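Local structure of prolyl endopeptidase (Myxococcus xanthus, 2BKL) at residues Tyr3-Leu15 with Pro23-Val35. The protein probably hydrolyses oligopeptides on the carboxyl side of proline, and far less readily of alanine, as a serine peptidase of the S9A family. Residues are numbered along the deposited sequence; the frame is centred on the assembly and turned at random.
Sequences YPATRAEQVVDTL and PYRWLEDEKAPEV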
loop_
_atom_site.group_PDB
_atom_site.type_symbol
_atom_site.label_atom_id
_atom_site.label_comp_id
_atom_site.label_asym_id
_atom_site.label_seq_id
_atom_site.Cartn_x
_atom_site.Cartn_y
_atom_site.Cartn_z
ATOM N N TYR A 3 31.291 -6.245 -1.482
ATOM C CA TYR A 3 32.196 -7.384 -1.404
ATOM C C TYR A 3 32.223 -8.302 -2.633
ATOM O O TYR A 3 33.227 -8.315 -3.322
ATOM C CB TYR A 3 31.984 -8.184 -0.113
ATOM C CG TYR A 3 33.128 -9.076 0.242
ATOM C CD1 TYR A 3 34.267 -8.555 0.865
ATOM C CD2 TYR A 3 33.092 -10.448 -0.040
ATOM C CE1 TYR A 3 35.347 -9.379 1.200
ATOM C CE2 TYR A 3 34.176 -11.285 0.288
ATOM C CZ TYR A 3 35.298 -10.738 0.903
ATOM O OH TYR A 3 36.366 -11.544 1.239
ATOM N N PRO A 4 31.151 -9.030 -2.946
ATOM C CA PRO A 4 31.220 -9.977 -4.060
ATOM C C PRO A 4 31.417 -9.236 -5.378
ATOM O O PRO A 4 30.773 -8.205 -5.607
ATOM C CB PRO A 4 29.853 -10.683 -4.030
ATOM C CG PRO A 4 29.252 -10.291 -2.715
ATOM C CD PRO A 4 29.805 -8.986 -2.345
ATOM N N ALA A 5 32.334 -9.717 -6.209
ATOM C CA ALA A 5 32.526 -9.115 -7.525
ATOM C C ALA A 5 31.264 -9.249 -8.361
ATOM O O ALA A 5 30.534 -10.250 -8.260
ATOM C CB ALA A 5 33.685 -9.773 -8.240
ATOM N N THR A 6 31.005 -8.236 -9.190
ATOM C CA THR A 6 29.963 -8.312 -10.201
ATOM C C THR A 6 30.556 -7.992 -11.557
ATOM O O THR A 6 30.990 -6.849 -11.811
ATOM C CB THR A 6 28.806 -7.322 -9.924
ATOM O OG1 THR A 6 28.358 -7.427 -8.560
ATOM C CG2 THR A 6 27.599 -7.727 -10.773
ATOM N N ARG A 7 30.577 -8.990 -12.425
ATOM C CA ARG A 7 30.963 -8.774 -13.807
ATOM C C ARG A 7 30.050 -7.747 -14.470
ATOM O O ARG A 7 28.823 -7.839 -14.351
ATOM C CB ARG A 7 30.888 -10.107 -14.566
ATOM C CG ARG A 7 31.086 -9.999 -16.083
ATOM C CD ARG A 7 30.957 -11.333 -16.853
ATOM N NE ARG A 7 29.603 -11.933 -16.880
ATOM C CZ ARG A 7 29.173 -12.866 -16.035
ATOM N NH1 ARG A 7 29.967 -13.305 -15.057
ATOM N NH2 ARG A 7 27.953 -13.362 -16.160
ATOM N N ALA A 8 30.651 -6.791 -15.163
ATOM C CA ALA A 8 29.961 -5.816 -15.980
ATOM C C ALA A 8 30.164 -6.214 -17.427
ATOM O O ALA A 8 31.294 -6.486 -17.842
ATOM C CB ALA A 8 30.509 -4.428 -15.759
ATOM N N GLU A 9 29.073 -6.278 -18.182
ATOM C CA GLU A 9 29.120 -6.579 -19.614
ATOM C C GLU A 9 28.823 -5.344 -20.460
ATOM O O GLU A 9 28.418 -4.299 -19.972
ATOM C CB GLU A 9 28.176 -7.712 -19.951
ATOM C CG GLU A 9 28.458 -8.991 -19.174
ATOM C CD GLU A 9 27.521 -10.150 -19.487
ATOM O OE1 GLU A 9 26.367 -9.918 -19.897
ATOM O OE2 GLU A 9 27.930 -11.313 -19.287
ATOM N N GLN A 10 29.055 -5.456 -21.753
ATOM C CA GLN A 10 28.853 -4.332 -22.657
ATOM C C GLN A 10 27.552 -4.444 -23.425
ATOM O O GLN A 10 27.481 -4.086 -24.591
ATOM C CB GLN A 10 30.035 -4.232 -23.623
ATOM C CG GLN A 10 31.370 -4.039 -22.923
ATOM C CD GLN A 10 31.456 -2.732 -22.192
ATOM O OE1 GLN A 10 31.200 -1.669 -22.777
ATOM N NE2 GLN A 10 31.792 -2.788 -20.900
ATOM N N VAL A 11 26.501 -4.902 -22.760
ATOM C CA VAL A 11 25.184 -4.952 -23.357
ATOM C C VAL A 11 24.660 -3.546 -23.626
ATOM O O VAL A 11 24.635 -2.687 -22.731
ATOM C CB VAL A 11 24.184 -5.689 -22.450
ATOM C CG1 VAL A 11 22.793 -5.612 -23.009
ATOM C CG2 VAL A 11 24.644 -7.112 -22.238
ATOM N N VAL A 12 24.257 -3.308 -24.866
ATOM C CA VAL A 12 23.640 -2.048 -25.263
ATOM C C VAL A 12 22.448 -2.368 -26.174
ATOM O O VAL A 12 22.446 -3.368 -26.916
ATOM C CB VAL A 12 24.666 -1.107 -25.944
ATOM C CG1 VAL A 12 24.030 0.236 -26.302
ATOM C CG2 VAL A 12 25.856 -0.858 -25.051
ATOM N N ASP A 13 21.433 -1.531 -26.107
ATOM C CA ASP A 13 20.262 -1.603 -26.962
ATOM C C ASP A 13 20.002 -0.231 -27.544
ATOM O O ASP A 13 20.252 0.789 -26.908
ATOM C CB ASP A 13 19.034 -1.988 -26.149
ATOM C CG ASP A 13 19.047 -3.423 -25.704
ATOM O OD1 ASP A 13 18.585 -4.303 -26.472
ATOM O OD2 ASP A 13 19.483 -3.791 -24.597
ATOM N N THR A 14 19.466 -0.210 -28.751
ATOM C CA THR A 14 19.071 1.024 -29.374
ATOM C C THR A 14 17.579 1.096 -29.279
ATOM O O THR A 14 16.884 0.289 -29.878
ATOM C CB THR A 14 19.489 1.055 -30.836
ATOM O OG1 THR A 14 20.910 0.906 -30.924
ATOM C CG2 THR A 14 19.243 2.431 -31.418
ATOM N N LEU A 15 17.093 2.057 -28.511
ATOM C CA LEU A 15 15.676 2.246 -28.296
ATOM C C LEU A 15 15.307 3.644 -28.761
ATOM O O LEU A 15 15.855 4.627 -28.267
ATOM C CB LEU A 15 15.365 2.073 -26.801
ATOM C CG LEU A 15 15.960 0.788 -26.196
ATOM C CD1 LEU A 15 15.742 0.734 -24.698
ATOM C CD2 LEU A 15 15.356 -0.447 -26.848
ATOM N N PRO A 23 24.812 -2.734 -18.215
ATOM C CA PRO A 23 25.983 -3.553 -17.874
ATOM C C PRO A 23 25.689 -4.773 -17.042
ATOM O O PRO A 23 26.427 -5.763 -17.124
ATOM C CB PRO A 23 26.897 -2.568 -17.120
ATOM C CG PRO A 23 26.036 -1.445 -16.740
ATOM C CD PRO A 23 24.941 -1.348 -17.749
ATOM N N TYR A 24 24.613 -4.737 -16.265
ATOM C CA TYR A 24 24.288 -5.820 -15.352
ATOM C C TYR A 24 23.026 -6.583 -15.774
ATOM O O TYR A 24 22.404 -7.237 -14.967
ATOM C CB TYR A 24 24.184 -5.266 -13.917
ATOM C CG TYR A 24 25.461 -4.602 -13.518
ATOM C CD1 TYR A 24 26.626 -5.330 -13.360
ATOM C CD2 TYR A 24 25.539 -3.220 -13.395
ATOM C CE1 TYR A 24 27.819 -4.718 -13.029
ATOM C CE2 TYR A 24 26.735 -2.596 -13.087
ATOM C CZ TYR A 24 27.879 -3.358 -12.892
ATOM O OH TYR A 24 29.069 -2.728 -12.602
ATOM N N ARG A 25 22.709 -6.538 -17.064
ATOM C CA ARG A 25 21.631 -7.337 -17.654
ATOM C C ARG A 25 21.623 -8.799 -17.182
ATOM O O ARG A 25 20.557 -9.381 -16.953
ATOM C CB ARG A 25 21.720 -7.259 -19.172
ATOM C CG ARG A 25 20.760 -8.168 -19.938
ATOM C CD ARG A 25 19.311 -7.798 -19.805
ATOM N NE ARG A 25 19.068 -6.483 -20.328
ATOM C CZ ARG A 25 19.004 -6.155 -21.612
ATOM N NH1 ARG A 25 19.018 -7.099 -22.551
ATOM N NH2 ARG A 25 18.857 -4.890 -21.978
ATOM N N TRP A 26 22.795 -9.405 -17.022
ATOM C CA TRP A 26 22.874 -10.806 -16.658
ATOM C C TRP A 26 22.248 -11.133 -15.317
ATOM O O TRP A 26 21.824 -12.262 -15.092
ATOM C CB TRP A 26 24.331 -11.324 -16.757
ATOM C CG TRP A 26 25.277 -10.890 -15.680
ATOM C CD1 TRP A 26 26.062 -9.763 -15.659
ATOM C CD2 TRP A 26 25.577 -11.603 -14.480
ATOM N NE1 TRP A 26 26.804 -9.730 -14.502
ATOM C CE2 TRP A 26 26.542 -10.853 -13.765
ATOM C CE3 TRP A 26 25.129 -12.797 -13.925
ATOM C CZ2 TRP A 26 27.052 -11.269 -12.531
ATOM C CZ3 TRP A 26 25.633 -13.202 -12.696
ATOM C CH2 TRP A 26 26.588 -12.439 -12.017
ATOM N N LEU A 27 22.178 -10.139 -14.424
ATOM C CA LEU A 27 21.541 -10.342 -13.126
ATOM C C LEU A 27 20.029 -10.390 -13.165
ATOM O O LEU A 27 19.405 -10.688 -12.133
ATOM C CB LEU A 27 21.938 -9.217 -12.165
ATOM C CG LEU A 27 23.407 -9.192 -11.755
ATOM C CD1 LEU A 27 23.699 -7.939 -10.981
ATOM C CD2 LEU A 27 23.725 -10.400 -10.902
ATOM N N GLU A 28 19.408 -10.151 -14.315
ATOM C CA GLU A 28 17.931 -10.189 -14.386
ATOM C C GLU A 28 17.336 -11.570 -14.156
ATOM O O GLU A 28 16.315 -11.705 -13.513
ATOM C CB GLU A 28 17.399 -9.604 -15.697
ATOM C CG GLU A 28 17.624 -8.105 -15.840
ATOM C CD GLU A 28 17.067 -7.492 -17.115
ATOM O OE1 GLU A 28 16.511 -8.236 -17.943
ATOM O OE2 GLU A 28 17.194 -6.250 -17.284
ATOM N N ASP A 29 17.986 -12.599 -14.683
ATOM C CA ASP A 29 17.418 -13.943 -14.703
ATOM C C ASP A 29 17.819 -14.676 -13.434
ATOM O O ASP A 29 18.929 -15.169 -13.309
ATOM C CB ASP A 29 17.904 -14.679 -15.943
ATOM C CG ASP A 29 17.292 -16.058 -16.073
ATOM O OD1 ASP A 29 16.383 -16.398 -15.280
ATOM O OD2 ASP A 29 17.670 -16.854 -16.956
ATOM N N GLU A 30 16.897 -14.748 -12.488
ATOM C CA GLU A 30 17.179 -15.352 -11.200
ATOM C C GLU A 30 17.268 -16.877 -11.288
ATOM O O GLU A 30 17.678 -17.531 -10.331
ATOM C CB GLU A 30 16.127 -14.929 -10.148
ATOM C CG GLU A 30 14.764 -15.616 -10.204
ATOM C CD GLU A 30 13.898 -15.243 -11.399
ATOM O OE1 GLU A 30 14.177 -14.225 -12.076
ATOM O OE2 GLU A 30 12.913 -15.986 -11.670
ATOM N N LYS A 31 16.904 -17.444 -12.432
ATOM C CA LYS A 31 17.026 -18.898 -12.611
ATOM C C LYS A 31 18.448 -19.365 -12.917
ATOM O O LYS A 31 18.748 -20.552 -12.860
ATOM C CB LYS A 31 16.043 -19.363 -13.686
ATOM C CG LYS A 31 14.608 -19.152 -13.266
ATOM C CD LYS A 31 13.628 -19.708 -14.282
ATOM C CE LYS A 31 12.205 -19.320 -13.935
ATOM N NZ LYS A 31 11.235 -20.058 -14.796
ATOM N N ALA A 32 19.335 -18.448 -13.256
ATOM C CA ALA A 32 20.716 -18.802 -13.529
ATOM C C ALA A 32 21.454 -19.102 -12.222
ATOM O O ALA A 32 21.399 -18.287 -11.293
ATOM C CB ALA A 32 21.387 -17.665 -14.252
ATOM N N PRO A 33 22.124 -20.250 -12.094
ATOM C CA PRO A 33 22.897 -20.527 -10.876
ATOM C C PRO A 33 23.911 -19.440 -10.490
ATOM O O PRO A 33 24.146 -19.207 -9.306
ATOM C CB PRO A 33 23.601 -21.856 -11.196
ATOM C CG PRO A 33 22.673 -22.512 -12.122
ATOM C CD PRO A 33 22.133 -21.412 -13.012
ATOM N N GLU A 34 24.526 -18.789 -11.469
ATOM C CA GLU A 34 25.505 -17.774 -11.150
ATOM C C GLU A 34 24.837 -16.623 -10.400
ATOM O O GLU A 34 25.457 -16.016 -9.537
ATOM C CB GLU A 34 26.180 -17.232 -12.398
ATOM C CG GLU A 34 27.420 -16.422 -12.095
ATOM C CD GLU A 34 28.042 -15.787 -13.320
ATOM O OE1 GLU A 34 27.506 -15.934 -14.450
ATOM O OE2 GLU A 34 29.087 -15.143 -13.133
ATOM N N VAL A 35 23.607 -16.307 -10.779
ATOM C CA VAL A 35 22.877 -15.204 -10.150
ATOM C C VAL A 35 22.479 -15.626 -8.723
ATOM O O VAL A 35 22.654 -14.848 -7.790
ATOM C CB VAL A 35 21.646 -14.771 -10.980
ATOM C CG1 VAL A 35 20.820 -13.721 -10.228
ATOM C CG2 VAL A 35 22.063 -14.288 -12.360
HETATM O O HOH W 1 31.256 -4.154 -12.193
HETATM O O HOH W 2 25.061 -8.112 -18.307
HETATM O O HOH W 3 18.980 -6.543 -25.563
#
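Arg-7 and Trp-26 meet in a cation-pi stack, where the extended N-terminal segment 3-15 of this prolyl oligopeptidase, packed on the alpha/beta-hydrolase domain, crosses a short 3-10 turn. The evidence is direct: CZ of Arg-7 lies 4.1 Å from the centroid of the five-membered ring of Trp-26, 11° off its normal, with the two planes 27° apart. CD2 of Leu-27 lies over the opposite face, toward its rim. With chi1 and chi2 extended, a bend at chi3 (68°) brings the guanidinium of Arg-7 over the indole, and acids engage its edge: NH1 and NH2 grip Glu-34 end-on, NH1 to OE2 at 2.8 Å and NH2 to OE1 at 3.1 Å, while NE reaches Glu-9 OE2 at 3.0 Å. Three bonds near its plane, to two carboxylates, thus fix its rotation. Pro-23, the third large contributor, lies against the backbone of Glu-9; its O accepts from Glu-9 N at 2.9 Å, in the carbonyl plane. Farther along, Arg-25 NH2 forms a salt bridge to Asp-13 OD2 at 2.9 Å, syn but tilted from the carboxylate plane, with Val-11 CG1 over one guanidinium face; Asp-22 is a second partner. Helix 622-632 backs Tyr-24 and Thr-6, whose OG1 bonds Trp-38. Trp-26 NE1 donates in the ring plane to Arg-7 O at 2.8 Å.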